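Local coordinates for protein peroxisomal acyl-coenzyme A oxidase 1 (Arabidopsis thaliana, PDB 1W07) that oxidises long- and medium-chain acyl-CoAs to 2-trans-enoyl-CoAs with FAD and molecular oxygen, releasing hydrogen peroxide in peroxisomal beta-oxidation, at residues K381-T386 / C421-N427; T388-E393 / L413-V418. The protein carries 1 engineered substitution. One frame throughout, in Å; residues are numbered along the deposited sequence.

Contact 1. Residues K381-T386 / C421-N427. With FAD (flavin-adenine dinucleotide), chain I.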
ATOM      1  N   LYS B 381     -14.836   7.759   9.642  1.00 15.83           N
ATOM      2  CA  LYS B 381     -14.338   6.385   9.636  1.00 15.65           C
ATOM      3  C   LYS B 381     -13.645   6.166   8.296  1.00 13.64           C
ATOM      4  O   LYS B 381     -12.542   5.622   8.238  1.00 15.05           O
ATOM      5  CB  LYS B 381     -15.496   5.386   9.828  1.00 15.39           C
ATOM      6  CG  LYS B 381     -15.083   3.915   9.862  1.00 14.97           C
ATOM      7  CD  LYS B 381     -14.899   3.356   8.463  1.00 15.14           C
ATOM      8  CE  LYS B 381     -14.566   1.877   8.480  1.00 18.39           C
ATOM      9  NZ  LYS B 381     -14.348   1.356   7.103  1.00 16.29           N
ATOM     10  N   SER B 382     -14.285   6.613   7.219  1.00 13.23           N
ATOM     11  CA  SER B 382     -13.730   6.487   5.864  1.00 11.99           C
ATOM     12  C   SER B 382     -12.464   7.307   5.671  1.00 14.97           C
ATOM     13  O   SER B 382     -11.459   6.822   5.151  1.00 14.90           O
ATOM     14  CB  SER B 382     -14.758   6.954   4.827  1.00 11.03           C
ATOM     15  OG  SER B 382     -14.262   6.773   3.524  1.00 13.14           O
ATOM     16  N   LEU B 383     -12.533   8.570   6.072  1.00 14.61           N
ATOM     17  CA  LEU B 383     -11.401   9.460   5.910  1.00 13.64           C
ATOM     18  C   LEU B 383     -10.146   9.004   6.650  1.00 12.86           C
ATOM     19  O   LEU B 383      -9.089   8.864   6.053  1.00 11.93           O
ATOM     20  CB  LEU B 383     -11.779  10.876   6.360  1.00 14.60           C
ATOM     21  CG  LEU B 383     -10.787  11.975   5.947  1.00 15.55           C
ATOM     22  CD1 LEU B 383     -11.092  12.401   4.519  1.00 16.32           C
ATOM     23  CD2 LEU B 383     -10.902  13.173   6.878  1.00 18.18           C
ATOM     24  N   THR B 384     -10.271   8.760   7.950  1.00 13.92           N
ATOM     25  CA  THR B 384      -9.135   8.350   8.776  1.00 11.34           C
ATOM     26  C   THR B 384      -8.532   6.998   8.414  1.00 10.31           C
ATOM     27  O   THR B 384      -7.300   6.846   8.421  1.00 10.89           O
ATOM     28  CB  THR B 384      -9.493   8.356  10.279  1.00 14.22           C
ATOM     29  OG1 THR B 384     -10.521   7.387  10.546  1.00 13.18           O
ATOM     30  CG2 THR B 384     -10.007   9.733  10.688  1.00 18.78           C
ATOM     31  N   THR B 385      -9.376   6.010   8.100  1.00  9.57           N
ATOM     32  CA  THR B 385      -8.852   4.688   7.758  1.00 11.78           C
ATOM     33  C   THR B 385      -8.099   4.724   6.454  1.00 12.12           C
ATOM     34  O   THR B 385      -7.048   4.108   6.326  1.00 12.16           O
ATOM     35  CB  THR B 385      -9.960   3.619   7.666  1.00 11.37           C
ATOM     36  OG1 THR B 385     -10.968   4.039   6.742  1.00 19.27           O
ATOM     37  CG2 THR B 385     -10.580   3.393   9.019  1.00 10.91           C
ATOM     38  N   THR B 386      -8.644   5.434   5.471  1.00 12.88           N
ATOM     39  CA  THR B 386      -8.001   5.557   4.172  1.00 11.27           C
ATOM     40  C   THR B 386      -6.668   6.273   4.372  1.00 13.08           C
ATOM     41  O   THR B 386      -5.618   5.794   3.933  1.00 13.76           O
ATOM     42  CB  THR B 386      -8.912   6.360   3.200  1.00 12.78           C
ATOM     43  OG1 THR B 386     -10.089   5.585   2.936  1.00 13.40           O
ATOM     44  CG2 THR B 386      -8.183   6.687   1.885  1.00 12.19           C
ATOM     45  N   CYS B 421     -10.333  -0.419   6.105  1.00 14.63           N
ATOM     46  CA  CYS B 421     -10.970   0.274   4.997  1.00 15.22           C
ATOM     47  C   CYS B 421     -12.147  -0.497   4.417  1.00 17.78           C
ATOM     48  O   CYS B 421     -12.844   0.013   3.540  1.00 17.27           O
ATOM     49  CB  CYS B 421      -9.957   0.557   3.894  1.00 16.27           C
ATOM     50  SG  CYS B 421      -8.601   1.599   4.449  1.00 17.55           S
ATOM     51  N   THR B 422     -12.371  -1.720   4.895  1.00 18.43           N
ATOM     52  CA  THR B 422     -13.481  -2.500   4.367  1.00 23.37           C
ATOM     53  C   THR B 422     -14.494  -2.947   5.414  1.00 26.18           C
ATOM     54  O   THR B 422     -15.698  -2.909   5.168  1.00 28.80           O
ATOM     55  CB  THR B 422     -12.985  -3.743   3.577  1.00 22.87           C
ATOM     56  OG1 THR B 422     -14.107  -4.419   2.995  1.00 20.27           O
ATOM     57  CG2 THR B 422     -12.239  -4.699   4.499  1.00 23.26           C
ATOM     58  N   TYR B 423     -14.026  -3.371   6.582  1.00 29.67           N
ATOM     59  CA  TYR B 423     -14.969  -3.810   7.600  1.00 32.24           C
ATOM     60  C   TYR B 423     -15.758  -2.622   8.115  1.00 30.81           C
ATOM     61  O   TYR B 423     -15.268  -1.496   8.107  1.00 25.63           O
ATOM     62  CB  TYR B 423     -14.267  -4.572   8.742  1.00 35.46           C
ATOM     63  CG  TYR B 423     -13.298  -3.787   9.592  1.00 40.71           C
ATOM     64  CD1 TYR B 423     -13.703  -2.638  10.277  1.00 42.31           C
ATOM     65  CD2 TYR B 423     -11.986  -4.231   9.770  1.00 43.82           C
ATOM     66  CE1 TYR B 423     -12.823  -1.957  11.117  1.00 44.78           C
ATOM     67  CE2 TYR B 423     -11.103  -3.555  10.614  1.00 43.23           C
ATOM     68  CZ  TYR B 423     -11.529  -2.421  11.281  1.00 45.06           C
ATOM     69  OH  TYR B 423     -10.661  -1.739  12.108  1.00 48.43           O
ATOM     70  N   GLU B 424     -16.985  -2.892   8.556  1.00 32.56           N
ATOM     71  CA  GLU B 424     -17.896  -1.859   9.040  1.00 35.12           C
ATOM     72  C   GLU B 424     -18.345  -0.974   7.885  1.00 35.12           C
ATOM     73  O   GLU B 424     -18.770   0.163   8.086  1.00 38.26           O
ATOM     74  CB  GLU B 424     -17.241  -1.004  10.129  1.00 40.35           C
ATOM     75  CG  GLU B 424     -17.585  -1.461  11.532  1.00 46.23           C
ATOM     76  CD  GLU B 424     -19.080  -1.481  11.774  1.00 49.94           C
ATOM     77  OE1 GLU B 424     -19.724  -0.420  11.617  1.00 50.63           O
ATOM     78  OE2 GLU B 424     -19.617  -2.556  12.120  1.00 51.44           O
ATOM     79  N   GLY B 425     -18.248  -1.504   6.671  1.00 32.38           N
ATOM     80  CA  GLY B 425     -18.657  -0.749   5.502  1.00 29.51           C
ATOM     81  C   GLY B 425     -17.510  -0.255   4.640  1.00 25.05           C
ATOM     82  O   GLY B 425     -16.551   0.341   5.140  1.00 25.48           O
ATOM     83  N   ASP B 426     -17.610  -0.517   3.339  1.00 22.83           N
ATOM     84  CA  ASP B 426     -16.611  -0.094   2.360  1.00 20.29           C
ATOM     85  C   ASP B 426     -16.468   1.430   2.421  1.00 18.50           C
ATOM     86  O   ASP B 426     -17.461   2.160   2.423  1.00 17.45           O
ATOM     87  CB  ASP B 426     -17.047  -0.532   0.959  1.00 19.25           C
ATOM     88  CG  ASP B 426     -16.126  -0.016  -0.127  1.00 21.96           C
ATOM     89  OD1 ASP B 426     -16.386   1.092  -0.638  1.00 19.97           O
ATOM     90  OD2 ASP B 426     -15.143  -0.716  -0.466  1.00 20.53           O
ATOM     91  N   ASN B 427     -15.221   1.893   2.465  1.00 15.39           N
ATOM     92  CA  ASN B 427     -14.916   3.313   2.564  1.00 15.31           C
ATOM     93  C   ASN B 427     -15.567   4.220   1.529  1.00 16.92           C
ATOM     94  O   ASN B 427     -15.961   5.335   1.856  1.00 20.25           O
ATOM     95  CB  ASN B 427     -13.397   3.527   2.589  1.00 15.57           C
ATOM     96  CG  ASN B 427     -12.828   3.357   3.981  1.00 16.91           C
ATOM     97  OD1 ASN B 427     -13.586   3.135   4.931  1.00 18.49           O
ATOM     98  ND2 ASN B 427     -11.516   3.468   4.121  1.00 16.24           N
TER
HETATM   99  PA  FAD I1660     -18.267  -4.403  -1.647  1.00 20.64           P
HETATM  100  O1A FAD I1660     -19.189  -3.591  -0.823  1.00 16.75           O
HETATM  101  O2A FAD I1660     -18.843  -5.485  -2.474  1.00 17.34           O
HETATM  102  O5B FAD I1660     -17.414  -3.406  -2.577  1.00 16.95           O
HETATM  103  C5B FAD I1660     -16.507  -3.909  -3.561  1.00 14.41           C
HETATM  104  C4B FAD I1660     -16.121  -2.793  -4.537  1.00 17.12           C
HETATM  105  O4B FAD I1660     -17.339  -2.290  -5.118  1.00 16.36           O
HETATM  106  C3B FAD I1660     -15.467  -1.618  -3.803  1.00 12.60           C
HETATM  107  O3B FAD I1660     -14.622  -0.899  -4.704  1.00 15.74           O
HETATM  108  C2B FAD I1660     -16.677  -0.773  -3.410  1.00 16.69           C
HETATM  109  O2B FAD I1660     -16.309   0.605  -3.318  1.00 13.64           O
HETATM  110  C1B FAD I1660     -17.551  -0.946  -4.655  1.00 16.87           C
HETATM  111  N9A FAD I1660     -18.980  -0.704  -4.343  1.00 15.69           N
HETATM  112  C8A FAD I1660     -19.801  -1.544  -3.711  1.00 17.20           C
HETATM  113  N7A FAD I1660     -21.009  -0.991  -3.602  1.00 14.24           N
HETATM  114  C5A FAD I1660     -20.959   0.212  -4.163  1.00 13.49           C
HETATM  115  C6A FAD I1660     -21.892   1.222  -4.358  1.00 14.48           C
HETATM  116  N6A FAD I1660     -23.121   1.131  -3.861  1.00 13.14           N
HETATM  117  N1A FAD I1660     -21.496   2.376  -5.045  1.00 17.37           N
HETATM  118  C2A FAD I1660     -20.181   2.492  -5.508  1.00 13.71           C
HETATM  119  N3A FAD I1660     -19.319   1.515  -5.294  1.00 18.81           N
HETATM  120  C4A FAD I1660     -19.668   0.392  -4.642  1.00 13.08           C
HETATM  121  N1  FAD I1660     -18.140  -9.439   8.616  1.00 16.13           N
HETATM  122  C2  FAD I1660     -18.896  -9.935   9.686  1.00 18.73           C
HETATM  123  O2  FAD I1660     -20.112 -10.066   9.570  1.00 24.47           O
HETATM  124  N3  FAD I1660     -18.246 -10.291  10.877  1.00 17.62           N
HETATM  125  C4  FAD I1660     -16.856 -10.156  10.990  1.00 20.17           C
HETATM  126  O4  FAD I1660     -16.301 -10.441  12.053  1.00 15.16           O
HETATM  127  C4X FAD I1660     -16.112  -9.685   9.913  1.00 18.39           C
HETATM  128  N5  FAD I1660     -14.712  -9.618   9.981  1.00 16.82           N
HETATM  129  C5X FAD I1660     -13.953  -9.163   8.899  1.00 19.12           C
HETATM  130  C6  FAD I1660     -12.565  -9.215   8.949  1.00 16.54           C
HETATM  131  C7  FAD I1660     -11.811  -8.871   7.833  1.00 18.94           C
HETATM  132  C7M FAD I1660     -10.288  -8.955   7.922  1.00 19.89           C
HETATM  133  C8  FAD I1660     -12.452  -8.465   6.656  1.00 20.31           C
HETATM  134  C8M FAD I1660     -11.648  -8.080   5.413  1.00 19.05           C
HETATM  135  C9  FAD I1660     -13.840  -8.406   6.617  1.00 16.78           C
HETATM  136  C9A FAD I1660     -14.602  -8.751   7.729  1.00 19.98           C
HETATM  137  N10 FAD I1660     -16.003  -8.764   7.680  1.00 16.92           N
HETATM  138  C10 FAD I1660     -16.749  -9.318   8.734  1.00 18.32           C
HETATM  139  C1' FAD I1660     -16.729  -8.305   6.469  1.00 16.57           C
HETATM  140  C2' FAD I1660     -16.747  -6.775   6.419  1.00 17.80           C
HETATM  141  O2' FAD I1660     -17.283  -6.252   7.636  1.00 19.53           O
HETATM  142  C3' FAD I1660     -17.521  -6.190   5.234  1.00 20.91           C
HETATM  143  O3' FAD I1660     -18.872  -6.660   5.266  1.00 23.05           O
HETATM  144  C4' FAD I1660     -16.905  -6.561   3.883  1.00 20.36           C
HETATM  145  O4' FAD I1660     -15.479  -6.628   3.960  1.00 18.60           O
HETATM  146  C5' FAD I1660     -17.318  -5.520   2.843  1.00 23.99           C
HETATM  147  O5' FAD I1660     -16.618  -5.734   1.618  1.00 25.84           O
HETATM  148  P   FAD I1660     -17.390  -6.243   0.306  1.00 21.67           P
HETATM  149  O1P FAD I1660     -16.686  -7.455  -0.165  1.00 19.08           O
HETATM  150  O2P FAD I1660     -18.837  -6.330   0.607  1.00 22.97           O
HETATM  151  O3P FAD I1660     -17.120  -5.031  -0.714  1.00 19.51           O
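A buried, mainly polar contact fastens the FAD-binding loop 421-427 to one face of helix 370-398 in the C-alpha1 region. Lys381 reaches across to the loop, its chain bent at chi2, and its NZ donates hydrogen bonds to Asn427 OD1 (2.9 Å), Tyr423 O (3.2 Å) and Gly425 O (3.1 Å), and to the carbonyl of Ala420 just before the segment; two of these acceptors, Tyr423 O and Gly425 O, belong to a type II turn from Thr422 to Gly425. Asn427 is the knob, lodged among Lys381, Ser382, Thr385 and Thr386. Its ND2 binds Thr385 OG1 (2.7 Å) and, weakly, Thr386 OG1 (2.8 Å), and Ser382 OG donates to Asn427 O (2.8 Å). Both threonine hydroxyls also donate to helix carbonyls one turn back, Thr385 OG1 to Lys381 O and Thr386 OG1 to Ser382 O, so they can accept from the amide. Cys421 SG packs against Thr385 O at 3.5 Å.

The loop's other side faces the cofactor: Thr422 OG1 hydrogen-bonds FAD O4' (2.8 Å) and Asp426 OD1 accepts from FAD O2B (2.7 Å). Asp426 is also the N-cap of helix 427-443. The side chain of Glu424, the inferred proton acceptor, ends pointing away from the helix. Such a loop, binding FAD and carrying the glutamate that is probably the proton acceptor, belongs to the active site of the acyl-CoA oxidase fold.

Contact 2. Residues T388-E393 / L413-V418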
ATOM      1  N   THR B 388      -4.863   6.601   7.014  1.00 11.13           N
ATOM      2  CA  THR B 388      -3.954   5.815   7.856  1.00 12.04           C
ATOM      3  C   THR B 388      -3.307   4.670   7.096  1.00 13.03           C
ATOM      4  O   THR B 388      -2.090   4.471   7.189  1.00 11.06           O
ATOM      5  CB  THR B 388      -4.692   5.295   9.113  1.00 13.51           C
ATOM      6  OG1 THR B 388      -5.133   6.424   9.877  1.00 15.14           O
ATOM      7  CG2 THR B 388      -3.770   4.414   9.986  1.00  8.77           C
ATOM      8  N   ALA B 389      -4.115   3.915   6.354  1.00 12.61           N
ATOM      9  CA  ALA B 389      -3.613   2.791   5.571  1.00 12.71           C
ATOM     10  C   ALA B 389      -2.546   3.278   4.592  1.00 10.91           C
ATOM     11  O   ALA B 389      -1.453   2.715   4.515  1.00 14.40           O
ATOM     12  CB  ALA B 389      -4.779   2.134   4.812  1.00 10.38           C
ATOM     13  N   ASP B 390      -2.852   4.331   3.841  1.00 11.06           N
ATOM     14  CA  ASP B 390      -1.868   4.846   2.899  1.00 12.52           C
ATOM     15  C   ASP B 390      -0.643   5.367   3.670  1.00 12.02           C
ATOM     16  O   ASP B 390       0.491   5.158   3.246  1.00 10.20           O
ATOM     17  CB  ASP B 390      -2.456   5.981   2.056  1.00 16.94           C
ATOM     18  CG  ASP B 390      -3.559   5.517   1.114  1.00 25.22           C
ATOM     19  OD1 ASP B 390      -3.638   4.306   0.771  1.00 22.62           O
ATOM     20  OD2 ASP B 390      -4.338   6.394   0.697  1.00 25.04           O
ATOM     21  N   GLY B 391      -0.878   6.036   4.803  1.00  9.44           N
ATOM     22  CA  GLY B 391       0.213   6.581   5.598  1.00 12.08           C
ATOM     23  C   GLY B 391       1.187   5.538   6.121  1.00 10.93           C
ATOM     24  O   GLY B 391       2.404   5.786   6.207  1.00 11.84           O
ATOM     25  N   ILE B 392       0.665   4.369   6.485  1.00 10.54           N
ATOM     26  CA  ILE B 392       1.492   3.290   7.005  1.00 11.69           C
ATOM     27  C   ILE B 392       2.401   2.759   5.909  1.00 14.01           C
ATOM     28  O   ILE B 392       3.581   2.522   6.162  1.00 13.65           O
ATOM     29  CB  ILE B 392       0.642   2.116   7.538  1.00 14.87           C
ATOM     30  CG1 ILE B 392      -0.141   2.563   8.770  1.00  9.46           C
ATOM     31  CG2 ILE B 392       1.556   0.899   7.862  1.00 10.26           C
ATOM     32  CD1 ILE B 392      -1.168   1.547   9.218  1.00 14.83           C
ATOM     33  N   GLU B 393       1.863   2.558   4.704  1.00 11.96           N
ATOM     34  CA  GLU B 393       2.674   2.065   3.602  1.00 14.37           C
ATOM     35  C   GLU B 393       3.708   3.112   3.198  1.00 15.66           C
ATOM     36  O   GLU B 393       4.830   2.776   2.804  1.00 15.08           O
ATOM     37  CB  GLU B 393       1.793   1.667   2.396  1.00 15.04           C
ATOM     38  CG  GLU B 393       2.582   1.493   1.078  1.00 19.65           C
ATOM     39  CD  GLU B 393       3.740   0.490   1.165  1.00 25.46           C
ATOM     40  OE1 GLU B 393       4.603   0.483   0.252  1.00 25.91           O
ATOM     41  OE2 GLU B 393       3.791  -0.308   2.124  1.00 23.58           O
ATOM     42  N   LEU B 413       2.280  -4.256  10.007  1.00 10.26           N
ATOM     43  CA  LEU B 413       1.354  -3.238  10.470  1.00 10.69           C
ATOM     44  C   LEU B 413       0.372  -2.818   9.368  1.00 13.05           C
ATOM     45  O   LEU B 413      -0.823  -2.634   9.613  1.00 12.39           O
ATOM     46  CB  LEU B 413       2.131  -2.026  10.990  1.00  9.75           C
ATOM     47  CG  LEU B 413       1.279  -0.874  11.553  1.00 12.89           C
ATOM     48  CD1 LEU B 413       0.456  -1.368  12.745  1.00  7.65           C
ATOM     49  CD2 LEU B 413       2.186   0.291  11.954  1.00 13.66           C
ATOM     50  N   PHE B 414       0.872  -2.678   8.148  1.00 13.97           N
ATOM     51  CA  PHE B 414       0.036  -2.303   7.020  1.00 12.36           C
ATOM     52  C   PHE B 414      -0.981  -3.405   6.738  1.00 12.53           C
ATOM     53  O   PHE B 414      -2.193  -3.156   6.611  1.00  9.69           O
ATOM     54  CB  PHE B 414       0.900  -2.086   5.773  1.00 12.35           C
ATOM     55  CG  PHE B 414       0.103  -1.737   4.536  1.00 14.32           C
ATOM     56  CD1 PHE B 414      -0.536  -0.506   4.424  1.00 16.52           C
ATOM     57  CD2 PHE B 414      -0.023  -2.646   3.496  1.00 17.09           C
ATOM     58  CE1 PHE B 414      -1.292  -0.178   3.302  1.00 18.79           C
ATOM     59  CE2 PHE B 414      -0.783  -2.331   2.354  1.00 24.54           C
ATOM     60  CZ  PHE B 414      -1.419  -1.096   2.258  1.00 21.44           C
ATOM     61  N   ALA B 415      -0.494  -4.632   6.636  1.00 10.34           N
ATOM     62  CA  ALA B 415      -1.370  -5.761   6.352  1.00 11.27           C
ATOM     63  C   ALA B 415      -2.435  -5.936   7.439  1.00 13.25           C
ATOM     64  O   ALA B 415      -3.606  -6.154   7.133  1.00 13.80           O
ATOM     65  CB  ALA B 415      -0.530  -7.032   6.208  1.00 11.07           C
ATOM     66  N   VAL B 416      -2.052  -5.821   8.707  1.00 12.03           N
ATOM     67  CA  VAL B 416      -3.028  -6.006   9.770  1.00 12.92           C
ATOM     68  C   VAL B 416      -4.029  -4.846   9.844  1.00 14.82           C
ATOM     69  O   VAL B 416      -5.187  -5.036  10.243  1.00 13.32           O
ATOM     70  CB  VAL B 416      -2.330  -6.192  11.142  1.00 18.69           C
ATOM     71  CG1 VAL B 416      -1.850  -4.850  11.693  1.00 20.20           C
ATOM     72  CG2 VAL B 416      -3.273  -6.889  12.107  1.00 20.14           C
ATOM     73  N   TYR B 417      -3.600  -3.651   9.430  1.00 12.04           N
ATOM     74  CA  TYR B 417      -4.473  -2.476   9.477  1.00 12.97           C
ATOM     75  C   TYR B 417      -5.487  -2.313   8.326  1.00 13.75           C
ATOM     76  O   TYR B 417      -6.633  -1.911   8.576  1.00 11.43           O
ATOM     77  CB  TYR B 417      -3.651  -1.183   9.554  1.00  7.47           C
ATOM     78  CG  TYR B 417      -4.543   0.030   9.721  1.00  9.40           C
ATOM     79  CD1 TYR B 417      -5.110   0.327  10.967  1.00  7.47           C
ATOM     80  CD2 TYR B 417      -4.931   0.803   8.620  1.00 11.30           C
ATOM     81  CE1 TYR B 417      -6.038   1.341  11.110  1.00 12.14           C
ATOM     82  CE2 TYR B 417      -5.876   1.829   8.758  1.00 12.48           C
ATOM     83  CZ  TYR B 417      -6.420   2.088  10.008  1.00 13.85           C
ATOM     84  OH  TYR B 417      -7.330   3.108  10.182  1.00 13.83           O
ATOM     85  N   VAL B 418      -5.070  -2.613   7.087  1.00 14.79           N
ATOM     86  CA  VAL B 418      -5.908  -2.441   5.894  1.00 15.29           C
ATOM     87  C   VAL B 418      -7.354  -2.891   5.929  1.00 15.63           C
ATOM     88  O   VAL B 418      -8.203  -2.308   5.244  1.00 16.83           O
ATOM     89  CB  VAL B 418      -5.282  -3.057   4.606  1.00 18.50           C
ATOM     90  CG1 VAL B 418      -4.230  -2.131   4.076  1.00 18.67           C
ATOM     91  CG2 VAL B 418      -4.714  -4.426   4.871  1.00 19.98           C
TER
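Phe414 and Ile392 interlock as the chief bumps of this buried packing between helices 370-398 and 410-417; the axes of 388-393 and 413-417 are antiparallel at 165° and approach to 9.3 Å. The Phe414 ring enters the hollow between Ala389 and Glu393, one turn apart: Glu393 CB lies over its face, 4.1 Å from the centroid in a CH-pi contact, while Ala389 O meets the ring edge, 3.1 Å from Phe414 CE1. In return Ile392 fills the hollow among Leu413, Phe414 and Tyr417, its CG2 3.7 Å from Phe414 CB and its CD1 3.7 Å from Tyr417 CB. The pair is a helical hairpin of the all-helical part of the acyl-CoA oxidase fold, and the second subunit covers it: Phe414 packs on Glu393 of that subunit, and Val418 on its Tyr404. Toward the far end Thr388 CG2 sits over the Tyr417 ring face, 3.8 Å from the centroid, and the small Ala389 lets that ring and Val418 close in, with Ala389 CB 4.0 Å from Tyr417 CD2.

Overall arrangement
Helix 370-398 serves both contacts: residues 381-386 hold the loop of contact 1, and residues 388-393, further along, pack on 413-418 in contact 2, whose segments both fall in sequence between those of contact 1. The centres are 12 Å apart and the two meet directly, with Tyr417 OH 3.3 Å from Thr385 CA and Cys421 SG 3.9 Å from Ala389 CB. Of the two, contact 1 alone hydrogen-bonds the cofactor; in contact 2 the side chain of Val418 is about 8 Å from this FAD, nearest atoms, and Val418 O is 6.7 Å from FAD C8M. Both touch the second subunit, whose Gln330 and Arg310 also hydrogen-bond this FAD, so the site is built at the dimer interface.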